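Local structure of RNA 2'-o-ribose methyltransferase (Thermus thermophilus, 1IPA) at residues Leu18-Phe29 and Val151-Ile159; Tyr110-Ala121 and Ala137-Ala148. The protein probably methylates the 2'-hydroxyl of a ribose in RNA, as a member of the TrmH family of knotted, SAM-dependent methyltransferases. One frame throughout, in Å; residues are numbered along the deposited sequence.

Contact 1: residues Leu18-Phe29 and Val151-Ile159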
loop_
_atom_site.group_PDB
_atom_site.type_symbol
_atom_site.label_atom_id
_atom_site.label_comp_id
_atom_site.label_asym_id
_atom_site.label_seq_id
_atom_site.Cartn_x
_atom_site.Cartn_y
_atom_site.Cartn_z
ATOM N N LEU A 18 12.207 -12.764 -0.248
ATOM C CA LEU A 18 12.426 -11.324 -0.377
ATOM C C LEU A 18 12.285 -10.909 -1.837
ATOM O O LEU A 18 12.078 -9.736 -2.140
ATOM C CB LEU A 18 13.796 -10.912 0.167
ATOM C CG LEU A 18 13.919 -11.051 1.691
ATOM C CD1 LEU A 18 15.291 -10.610 2.144
ATOM C CD2 LEU A 18 12.845 -10.225 2.374
ATOM N N GLU A 19 12.370 -11.885 -2.737
ATOM C CA GLU A 19 12.228 -11.620 -4.161
ATOM C C GLU A 19 10.828 -12.025 -4.639
ATOM O O GLU A 19 10.271 -13.022 -4.174
ATOM C CB GLU A 19 13.328 -12.357 -4.916
ATOM C CG GLU A 19 14.700 -11.782 -4.590
ATOM C CD GLU A 19 15.834 -12.693 -4.994
ATOM O OE1 GLU A 19 15.882 -13.098 -6.176
ATOM O OE2 GLU A 19 16.681 -13.005 -4.126
ATOM N N ARG A 20 10.256 -11.252 -5.560
ATOM C CA ARG A 20 8.901 -11.527 -6.029
ATOM C C ARG A 20 8.626 -12.864 -6.700
ATOM O O ARG A 20 7.647 -13.518 -6.366
ATOM C CB ARG A 20 8.400 -10.417 -6.959
ATOM C CG ARG A 20 6.981 -10.700 -7.436
ATOM C CD ARG A 20 6.301 -9.517 -8.102
ATOM N NE ARG A 20 4.879 -9.802 -8.289
ATOM C CZ ARG A 20 3.985 -8.933 -8.746
ATOM N NH1 ARG A 20 4.358 -7.704 -9.071
ATOM N NH2 ARG A 20 2.717 -9.293 -8.867
ATOM N N LYS A 21 9.456 -13.266 -7.653
ATOM C CA LYS A 21 9.228 -14.534 -8.343
ATOM C C LYS A 21 9.077 -15.708 -7.370
ATOM O O LYS A 21 8.240 -16.584 -7.573
ATOM C CB LYS A 21 10.373 -14.825 -9.326
ATOM C CG LYS A 21 10.046 -14.550 -10.789
ATOM C CD LYS A 21 9.700 -13.088 -11.049
ATOM C CE LYS A 21 9.513 -12.799 -12.544
ATOM N NZ LYS A 21 10.768 -12.978 -13.325
ATOM N N HIS A 22 9.890 -15.718 -6.319
ATOM C CA HIS A 22 9.853 -16.776 -5.323
ATOM C C HIS A 22 8.589 -16.756 -4.482
ATOM O O HIS A 22 8.091 -17.805 -4.087
ATOM C CB HIS A 22 11.088 -16.678 -4.434
ATOM C CG HIS A 22 12.371 -16.850 -5.183
ATOM N ND1 HIS A 22 13.536 -16.205 -4.825
ATOM C CD2 HIS A 22 12.669 -17.582 -6.283
ATOM C CE1 HIS A 22 14.495 -16.530 -5.674
ATOM N NE2 HIS A 22 13.994 -17.363 -6.567
ATOM N N ARG A 23 8.063 -15.569 -4.207
ATOM C CA ARG A 23 6.839 -15.464 -3.431
ATOM C C ARG A 23 5.678 -15.974 -4.266
ATOM O O ARG A 23 4.811 -16.693 -3.776
ATOM C CB ARG A 23 6.557 -14.011 -3.049
ATOM C CG ARG A 23 7.609 -13.370 -2.177
ATOM C CD ARG A 23 7.104 -12.053 -1.637
ATOM N NE ARG A 23 7.086 -10.991 -2.639
ATOM C CZ ARG A 23 8.132 -10.217 -2.923
ATOM N NH1 ARG A 23 9.281 -10.391 -2.283
ATOM N NH2 ARG A 23 8.019 -9.246 -3.823
ATOM N N ASP A 24 5.668 -15.597 -5.538
ATOM C CA ASP A 24 4.589 -15.991 -6.429
ATOM C C ASP A 24 4.526 -17.482 -6.721
ATOM O O ASP A 24 3.450 -18.073 -6.706
ATOM C CB ASP A 24 4.680 -15.222 -7.753
ATOM C CG ASP A 24 4.578 -13.721 -7.563
ATOM O OD1 ASP A 24 3.933 -13.282 -6.586
ATOM O OD2 ASP A 24 5.135 -12.980 -8.400
ATOM N N SER A 25 5.674 -18.098 -6.971
ATOM C CA SER A 25 5.669 -19.510 -7.294
ATOM C C SER A 25 5.332 -20.361 -6.084
ATOM O O SER A 25 4.645 -21.367 -6.213
ATOM C CB SER A 25 7.015 -19.932 -7.889
ATOM O OG SER A 25 7.990 -20.085 -6.881
ATOM N N GLN A 26 5.790 -19.953 -4.907
ATOM C CA GLN A 26 5.517 -20.720 -3.691
ATOM C C GLN A 26 4.276 -20.257 -2.943
ATOM O O GLN A 26 3.879 -20.875 -1.961
ATOM C CB GLN A 26 6.702 -20.653 -2.741
ATOM C CG GLN A 26 7.954 -21.303 -3.276
ATOM C CD GLN A 26 9.146 -21.021 -2.392
ATOM O OE1 GLN A 26 9.525 -19.862 -2.192
ATOM N NE2 GLN A 26 9.740 -22.074 -1.848
ATOM N N ARG A 27 3.666 -19.175 -3.409
ATOM C CA ARG A 27 2.477 -18.632 -2.767
ATOM C C ARG A 27 2.683 -18.365 -1.282
ATOM O O ARG A 27 1.814 -18.655 -0.460
ATOM C CB ARG A 27 1.290 -19.567 -2.971
ATOM C CG ARG A 27 0.825 -19.606 -4.404
ATOM C CD ARG A 27 -0.297 -20.588 -4.603
ATOM N NE ARG A 27 -0.590 -20.767 -6.019
ATOM C CZ ARG A 27 -1.521 -21.587 -6.500
ATOM N NH1 ARG A 27 -2.264 -22.319 -5.677
ATOM N NH2 ARG A 27 -1.707 -21.667 -7.812
ATOM N N ARG A 28 3.835 -17.801 -0.944
ATOM C CA ARG A 28 4.139 -17.472 0.439
ATOM C C ARG A 28 4.905 -16.156 0.532
ATOM O O ARG A 28 5.557 -15.737 -0.429
ATOM C CB ARG A 28 4.921 -18.615 1.076
ATOM C CG ARG A 28 4.021 -19.786 1.411
ATOM C CD ARG A 28 4.787 -21.003 1.852
ATOM N NE ARG A 28 3.878 -22.038 2.337
ATOM C CZ ARG A 28 2.979 -22.666 1.588
ATOM N NH1 ARG A 28 2.860 -22.373 0.300
ATOM N NH2 ARG A 28 2.191 -23.585 2.130
ATOM N N PHE A 29 4.799 -15.492 1.677
ATOM C CA PHE A 29 5.482 -14.224 1.879
ATOM C C PHE A 29 5.696 -13.962 3.362
ATOM O O PHE A 29 5.002 -14.525 4.213
ATOM C CB PHE A 29 4.703 -13.062 1.224
ATOM C CG PHE A 29 3.339 -12.817 1.817
ATOM C CD1 PHE A 29 3.111 -11.710 2.633
ATOM C CD2 PHE A 29 2.274 -13.678 1.544
ATOM C CE1 PHE A 29 1.850 -11.460 3.170
ATOM C CE2 PHE A 29 1.003 -13.432 2.080
ATOM C CZ PHE A 29 0.797 -12.314 2.895
ATOM N N VAL A 151 1.166 -3.730 -9.876
ATOM C CA VAL A 151 1.212 -3.682 -8.423
ATOM C C VAL A 151 1.673 -5.035 -7.843
ATOM O O VAL A 151 1.473 -6.080 -8.457
ATOM C CB VAL A 151 -0.200 -3.336 -7.883
ATOM C CG1 VAL A 151 -0.983 -4.613 -7.608
ATOM C CG2 VAL A 151 -0.105 -2.459 -6.670
ATOM N N ASP A 152 2.311 -5.006 -6.675
ATOM C CA ASP A 152 2.759 -6.226 -5.997
ATOM C C ASP A 152 2.297 -6.082 -4.559
ATOM O O ASP A 152 2.957 -5.449 -3.749
ATOM C CB ASP A 152 4.286 -6.372 -6.024
ATOM C CG ASP A 152 4.763 -7.641 -5.319
ATOM O OD1 ASP A 152 3.919 -8.372 -4.760
ATOM O OD2 ASP A 152 5.980 -7.922 -5.319
ATOM N N LEU A 153 1.158 -6.681 -4.245
ATOM C CA LEU A 153 0.576 -6.583 -2.914
ATOM C C LEU A 153 1.273 -7.359 -1.795
ATOM O O LEU A 153 0.946 -7.177 -0.628
ATOM C CB LEU A 153 -0.894 -7.002 -2.981
ATOM C CG LEU A 153 -1.720 -6.309 -4.072
ATOM C CD1 LEU A 153 -3.120 -6.905 -4.117
ATOM C CD2 LEU A 153 -1.775 -4.813 -3.812
ATOM N N TYR A 154 2.240 -8.202 -2.122
ATOM C CA TYR A 154 2.883 -8.978 -1.068
ATOM C C TYR A 154 4.356 -8.683 -0.817
ATOM O O TYR A 154 4.994 -9.359 -0.011
ATOM C CB TYR A 154 2.666 -10.473 -1.331
ATOM C CG TYR A 154 1.191 -10.829 -1.424
ATOM C CD1 TYR A 154 0.538 -10.908 -2.663
ATOM C CD2 TYR A 154 0.421 -10.972 -0.268
ATOM C CE1 TYR A 154 -0.859 -11.114 -2.739
ATOM C CE2 TYR A 154 -0.959 -11.169 -0.330
ATOM C CZ TYR A 154 -1.593 -11.237 -1.562
ATOM O OH TYR A 154 -2.960 -11.398 -1.597
ATOM N N SER A 155 4.891 -7.662 -1.478
ATOM C CA SER A 155 6.293 -7.322 -1.296
ATOM C C SER A 155 6.529 -6.785 0.106
ATOM O O SER A 155 5.642 -6.200 0.726
ATOM C CB SER A 155 6.746 -6.270 -2.319
ATOM O OG SER A 155 6.413 -4.964 -1.896
ATOM N N PRO A 156 7.734 -7.002 0.637
ATOM C CA PRO A 156 8.062 -6.520 1.978
ATOM C C PRO A 156 7.976 -4.994 2.120
ATOM O O PRO A 156 7.545 -4.500 3.161
ATOM C CB PRO A 156 9.480 -7.043 2.192
ATOM C CG PRO A 156 9.453 -8.335 1.468
ATOM C CD PRO A 156 8.741 -7.970 0.170
ATOM N N GLN A 157 8.379 -4.247 1.092
ATOM C CA GLN A 157 8.327 -2.785 1.190
ATOM C C GLN A 157 6.917 -2.216 1.111
ATOM O O GLN A 157 6.623 -1.221 1.759
ATOM C CB GLN A 157 9.231 -2.102 0.147
ATOM C CG GLN A 157 9.457 -2.861 -1.142
ATOM C CD GLN A 157 10.396 -4.052 -0.977
ATOM O OE1 GLN A 157 11.524 -3.905 -0.500
ATOM N NE2 GLN A 157 9.933 -5.232 -1.375
ATOM N N VAL A 158 6.044 -2.839 0.328
ATOM C CA VAL A 158 4.670 -2.361 0.231
ATOM C C VAL A 158 4.000 -2.609 1.578
ATOM O O VAL A 158 3.225 -1.794 2.059
ATOM C CB VAL A 158 3.876 -3.107 -0.862
ATOM C CG1 VAL A 158 2.450 -2.606 -0.897
ATOM C CG2 VAL A 158 4.536 -2.899 -2.225
ATOM N N ILE A 159 4.316 -3.745 2.187
ATOM C CA ILE A 159 3.753 -4.093 3.481
ATOM C C ILE A 159 4.241 -3.160 4.599
ATOM O O ILE A 159 3.440 -2.702 5.407
ATOM C CB ILE A 159 4.071 -5.574 3.848
ATOM C CG1 ILE A 159 3.197 -6.512 2.998
ATOM C CG2 ILE A 159 3.855 -5.810 5.338
ATOM C CD1 ILE A 159 3.670 -7.981 2.982
HETATM O O HOH W 1 4.754 -11.211 -4.090
#
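The guanidinium of Arg23 is sandwiched: on one face lie Glu19 O, at the N-cap of its own helix, and Arg20 CA, on the opposite face Ser155 CA and Pro156 CD, and at its edge Asp152 OD2 and a water. Its NH2 gives Asp152 OD2 a hydrogen bond of 2.9 Å in the guanidinium plane, reaching the oxygen on its syn side but a little out of the carboxylate plane, and the two planes lie close to coplanar. The Arg20 guanidinium meets the same carboxylate differently, stacking on it with planes 22° apart; NE is a long 3.7 Å from Asp152 OD2 and no N-H points there, leaving charge attraction alone. Arg20 NE bonds instead to Asp24 OD2. The water takes a hydrogen bond from Arg23 NE at 2.8 Å and donates to Asp152 OD1. Asp152 OD1 also accepts from Tyr154 N at 3.1 Å, an Asx turn that helps fix the carboxylate's rotation.

Past the salt bridges, Tyr154 turns its ring edge to the face of Phe29, centroids 4.7 Å apart and planes at 56°, with Tyr154 CD2 over the centre of the phenylalanine ring. With chi1 at 64°, Phe29 CG sits between its backbone N and carbonyl carbon, and the ring reaches Ile159 too, CD1 to CD1 at 3.8 Å. Leu18 CD2 touches Pro156 CG.

The contact joins the N-terminal, eL30-like part to the methyltransferase part: helix 20-26 and the outermost strand 28-32 of the mixed sheet face the turn leading into helix 156-161, while Pro127 of helix 127-140 packs on Ser155.

Contact 2: residues Tyr110-Ala121 and Ala137-Ala148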
loop_
_atom_site.group_PDB
_atom_site.type_symbol
_atom_site.label_atom_id
_atom_site.label_comp_id
_atom_site.label_asym_id
_atom_site.label_seq_id
_atom_site.Cartn_x
_atom_site.Cartn_y
_atom_site.Cartn_z
ATOM N N TYR A 110 -15.431 -4.689 -9.027
ATOM C CA TYR A 110 -15.725 -3.526 -8.209
ATOM C C TYR A 110 -16.516 -2.432 -8.914
ATOM O O TYR A 110 -16.226 -2.074 -10.054
ATOM C CB TYR A 110 -14.408 -2.950 -7.685
ATOM C CG TYR A 110 -14.506 -1.598 -7.016
ATOM C CD1 TYR A 110 -15.278 -1.414 -5.870
ATOM C CD2 TYR A 110 -13.804 -0.504 -7.520
ATOM C CE1 TYR A 110 -15.343 -0.173 -5.244
ATOM C CE2 TYR A 110 -13.863 0.735 -6.907
ATOM C CZ TYR A 110 -14.632 0.898 -5.771
ATOM O OH TYR A 110 -14.694 2.130 -5.169
ATOM N N ARG A 111 -17.528 -1.921 -8.217
ATOM C CA ARG A 111 -18.362 -0.829 -8.711
ATOM C C ARG A 111 -18.471 0.201 -7.595
ATOM O O ARG A 111 -18.932 -0.099 -6.490
ATOM C CB ARG A 111 -19.761 -1.315 -9.130
ATOM C CG ARG A 111 -20.262 -2.575 -8.441
ATOM C CD ARG A 111 -20.614 -2.371 -6.972
ATOM N NE ARG A 111 -20.888 -3.653 -6.323
ATOM C CZ ARG A 111 -19.970 -4.592 -6.108
ATOM N NH1 ARG A 111 -18.710 -4.391 -6.481
ATOM N NH2 ARG A 111 -20.311 -5.742 -5.540
ATOM N N PRO A 112 -18.038 1.437 -7.872
ATOM C CA PRO A 112 -18.079 2.524 -6.892
ATOM C C PRO A 112 -19.438 2.755 -6.243
ATOM O O PRO A 112 -20.462 2.802 -6.921
ATOM C CB PRO A 112 -17.608 3.733 -7.701
ATOM C CG PRO A 112 -18.022 3.389 -9.103
ATOM C CD PRO A 112 -17.650 1.938 -9.200
ATOM N N SER A 113 -19.442 2.898 -4.923
ATOM C CA SER A 113 -20.674 3.148 -4.196
ATOM C C SER A 113 -20.934 4.659 -4.208
ATOM O O SER A 113 -20.046 5.441 -4.529
ATOM C CB SER A 113 -20.547 2.641 -2.759
ATOM O OG SER A 113 -19.627 3.421 -2.021
ATOM N N PRO A 114 -22.158 5.086 -3.856
ATOM C CA PRO A 114 -22.515 6.510 -3.834
ATOM C C PRO A 114 -21.667 7.396 -2.912
ATOM O O PRO A 114 -21.779 8.629 -2.941
ATOM C CB PRO A 114 -23.988 6.488 -3.428
ATOM C CG PRO A 114 -24.093 5.245 -2.595
ATOM C CD PRO A 114 -23.289 4.259 -3.401
ATOM N N ASP A 115 -20.820 6.771 -2.099
ATOM C CA ASP A 115 -19.950 7.504 -1.176
ATOM C C ASP A 115 -18.492 7.277 -1.583
ATOM O O ASP A 115 -17.577 7.603 -0.834
ATOM C CB ASP A 115 -20.136 6.998 0.265
ATOM C CG ASP A 115 -21.518 7.288 0.832
ATOM O OD1 ASP A 115 -21.809 8.455 1.168
ATOM O OD2 ASP A 115 -22.320 6.336 0.951
ATOM N N ALA A 116 -18.286 6.736 -2.779
ATOM C CA ALA A 116 -16.950 6.405 -3.265
ATOM C C ALA A 116 -15.880 7.483 -3.416
ATOM O O ALA A 116 -15.997 8.384 -4.246
ATOM C CB ALA A 116 -17.068 5.658 -4.571
ATOM N N LEU A 117 -14.824 7.371 -2.619
ATOM C CA LEU A 117 -13.688 8.280 -2.715
ATOM C C LEU A 117 -12.578 7.392 -3.285
ATOM O O LEU A 117 -12.080 6.494 -2.617
ATOM C CB LEU A 117 -13.289 8.821 -1.339
ATOM C CG LEU A 117 -12.018 9.680 -1.317
ATOM C CD1 LEU A 117 -12.163 10.881 -2.253
ATOM C CD2 LEU A 117 -11.751 10.139 0.106
ATOM N N ILE A 118 -12.209 7.648 -4.531
ATOM C CA ILE A 118 -11.212 6.849 -5.217
ATOM C C ILE A 118 -9.934 7.593 -5.578
ATOM O O ILE A 118 -9.973 8.710 -6.097
ATOM C CB ILE A 118 -11.831 6.247 -6.504
ATOM C CG1 ILE A 118 -12.894 5.211 -6.122
ATOM C CG2 ILE A 118 -10.762 5.621 -7.373
ATOM C CD1 ILE A 118 -13.852 4.875 -7.236
ATOM N N LEU A 119 -8.797 6.961 -5.306
ATOM C CA LEU A 119 -7.513 7.560 -5.634
ATOM C C LEU A 119 -6.916 6.826 -6.819
ATOM O O LEU A 119 -6.763 5.616 -6.780
ATOM C CB LEU A 119 -6.543 7.466 -4.452
ATOM C CG LEU A 119 -5.106 7.920 -4.744
ATOM C CD1 LEU A 119 -5.123 9.390 -5.109
ATOM C CD2 LEU A 119 -4.216 7.685 -3.529
ATOM N N VAL A 120 -6.596 7.554 -7.877
ATOM C CA VAL A 120 -5.985 6.939 -9.044
ATOM C C VAL A 120 -4.524 7.376 -9.075
ATOM O O VAL A 120 -4.225 8.558 -9.238
ATOM C CB VAL A 120 -6.684 7.382 -10.353
ATOM C CG1 VAL A 120 -6.039 6.701 -11.548
ATOM C CG2 VAL A 120 -8.162 7.030 -10.300
ATOM N N ALA A 121 -3.615 6.424 -8.894
ATOM C CA ALA A 121 -2.196 6.733 -8.910
ATOM C C ALA A 121 -1.599 6.331 -10.251
ATOM O O ALA A 121 -1.721 5.186 -10.683
ATOM C CB ALA A 121 -1.492 6.014 -7.770
ATOM N N ALA A 137 -4.195 6.862 1.689
ATOM C CA ALA A 137 -5.539 6.626 1.183
ATOM C C ALA A 137 -6.420 5.942 2.243
ATOM O O ALA A 137 -7.619 6.216 2.352
ATOM C CB ALA A 137 -5.472 5.783 -0.066
ATOM N N ASP A 138 -5.822 5.061 3.030
ATOM C CA ASP A 138 -6.562 4.358 4.072
ATOM C C ASP A 138 -6.972 5.320 5.190
ATOM O O ASP A 138 -8.109 5.293 5.665
ATOM C CB ASP A 138 -5.706 3.235 4.661
ATOM C CG ASP A 138 -6.272 2.692 5.962
ATOM O OD1 ASP A 138 -7.138 1.792 5.918
ATOM O OD2 ASP A 138 -5.856 3.180 7.036
ATOM N N ALA A 139 -6.033 6.164 5.603
ATOM C CA ALA A 139 -6.279 7.122 6.669
ATOM C C ALA A 139 -7.391 8.102 6.301
ATOM O O ALA A 139 -8.236 8.438 7.132
ATOM C CB ALA A 139 -5.000 7.877 6.988
ATOM N N ALA A 140 -7.382 8.553 5.050
ATOM C CA ALA A 140 -8.376 9.504 4.571
ATOM C C ALA A 140 -9.734 8.846 4.369
ATOM O O ALA A 140 -10.756 9.525 4.323
ATOM C CB ALA A 140 -7.902 10.137 3.268
ATOM N N GLY A 141 -9.740 7.527 4.237
ATOM C CA GLY A 141 -10.993 6.815 4.055
ATOM C C GLY A 141 -11.350 6.461 2.623
ATOM O O GLY A 141 -12.501 6.168 2.328
ATOM N N ALA A 142 -10.374 6.492 1.726
ATOM C CA ALA A 142 -10.648 6.153 0.343
ATOM C C ALA A 142 -11.291 4.772 0.270
ATOM O O ALA A 142 -11.019 3.899 1.099
ATOM C CB ALA A 142 -9.371 6.166 -0.452
ATOM N N GLU A 143 -12.142 4.583 -0.727
ATOM C CA GLU A 143 -12.811 3.307 -0.926
ATOM C C GLU A 143 -11.921 2.380 -1.752
ATOM O O GLU A 143 -12.001 1.157 -1.649
ATOM C CB GLU A 143 -14.141 3.529 -1.650
ATOM C CG GLU A 143 -15.042 2.313 -1.674
ATOM C CD GLU A 143 -16.348 2.582 -2.377
ATOM O OE1 GLU A 143 -17.147 3.383 -1.859
ATOM O OE2 GLU A 143 -16.577 2.001 -3.454
ATOM N N ALA A 144 -11.060 2.963 -2.571
ATOM C CA ALA A 144 -10.181 2.156 -3.393
ATOM C C ALA A 144 -9.052 2.968 -3.978
ATOM O O ALA A 144 -9.150 4.187 -4.115
ATOM C CB ALA A 144 -10.977 1.507 -4.527
ATOM N N VAL A 145 -7.975 2.277 -4.322
ATOM C CA VAL A 145 -6.830 2.917 -4.948
ATOM C C VAL A 145 -6.626 2.210 -6.262
ATOM O O VAL A 145 -6.359 1.011 -6.296
ATOM C CB VAL A 145 -5.544 2.770 -4.121
ATOM C CG1 VAL A 145 -4.365 3.338 -4.901
ATOM C CG2 VAL A 145 -5.694 3.493 -2.800
ATOM N N LEU A 146 -6.778 2.940 -7.354
ATOM C CA LEU A 146 -6.587 2.331 -8.647
ATOM C C LEU A 146 -5.216 2.742 -9.126
ATOM O O LEU A 146 -4.944 3.927 -9.326
ATOM C CB LEU A 146 -7.667 2.793 -9.630
ATOM C CG LEU A 146 -9.096 2.600 -9.128
ATOM C CD1 LEU A 146 -10.073 2.997 -10.222
ATOM C CD2 LEU A 146 -9.306 1.147 -8.711
ATOM N N VAL A 147 -4.348 1.751 -9.285
ATOM C CA VAL A 147 -2.995 1.988 -9.741
ATOM C C VAL A 147 -2.874 1.708 -11.237
ATOM O O VAL A 147 -3.118 0.585 -11.697
ATOM C CB VAL A 147 -1.997 1.094 -8.987
ATOM C CG1 VAL A 147 -0.583 1.357 -9.495
ATOM C CG2 VAL A 147 -2.095 1.362 -7.484
ATOM N N ALA A 148 -2.506 2.736 -11.992
ATOM C CA ALA A 148 -2.336 2.592 -13.425
ATOM C C ALA A 148 -0.897 2.188 -13.685
ATOM O O ALA A 148 -0.059 3.045 -13.936
ATOM C CB ALA A 148 -2.648 3.907 -14.134
HETATM O O HOH W 2 -14.771 6.568 0.318
#
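With chi1 at -169°, Glu143 turns CG away from its amide nitrogen, and the extended chain beyond carries the carboxylate across to the Tyr110-Ala116 loop; Tyr110 sets CG opposite its backbone N, beside the carbonyl carbon (chi1 170°), pointing the ring toward Glu143. Tyr110 OH donates to Glu143 OE2 at 2.6 Å, from above the carboxylate plane, which stands 82° to the ring, with a weak bond from Ser113 N beside it. The Ser113 OG to Glu143 OE1 contact is improbably short, its length doubtful. A phenylalanine in place of Tyr110 would probably leave OE2 with the weak Ser113 N bond as its remaining partner in this cluster.

Strands 117-121 and 144-148 pair in parallel. Glu143 N bonds to Leu117 O at 2.7 Å, and the ladder ends with Ala148 N on Ala121 O. Ile118 CG2 rests on Leu146 CG at 3.9 Å on one face, while on the other Leu119 CD2 meets Ala137 CB at 4.1 Å.

This is a beta-alpha-beta crossover: helix 127-140 packs beside Leu119 and Val145, Trp182 of helix 176-185 lies against Ile118 and Leu146, and Val210 and Ile212 of strand 210-214 make backbone hydrogen bonds to the other edge of strand 117-122.

Overall arrangement
Centred about 23 Å apart, contacts 1 and 2 lie on opposite sides of the chain's centre. Along the sequence 18-29 comes first, then 110-121, 137-148 and 151-159, so both halves of contact 2 fall between those of contact 1. Contact 2 is local, building neighbouring strands of the six-stranded parallel sheet in the Rossmann-like methyltransferase part. Contact 1 is long-range and ties that part to the five-stranded mixed sheet of the probable RNA-binding part. The two adjoin where strand 144-148 runs out toward helix 156-161, so that the chain passes from the sheet to the interface within a few residues. Contact 1 is one place where the N-terminal part and the methyltransferase part touch.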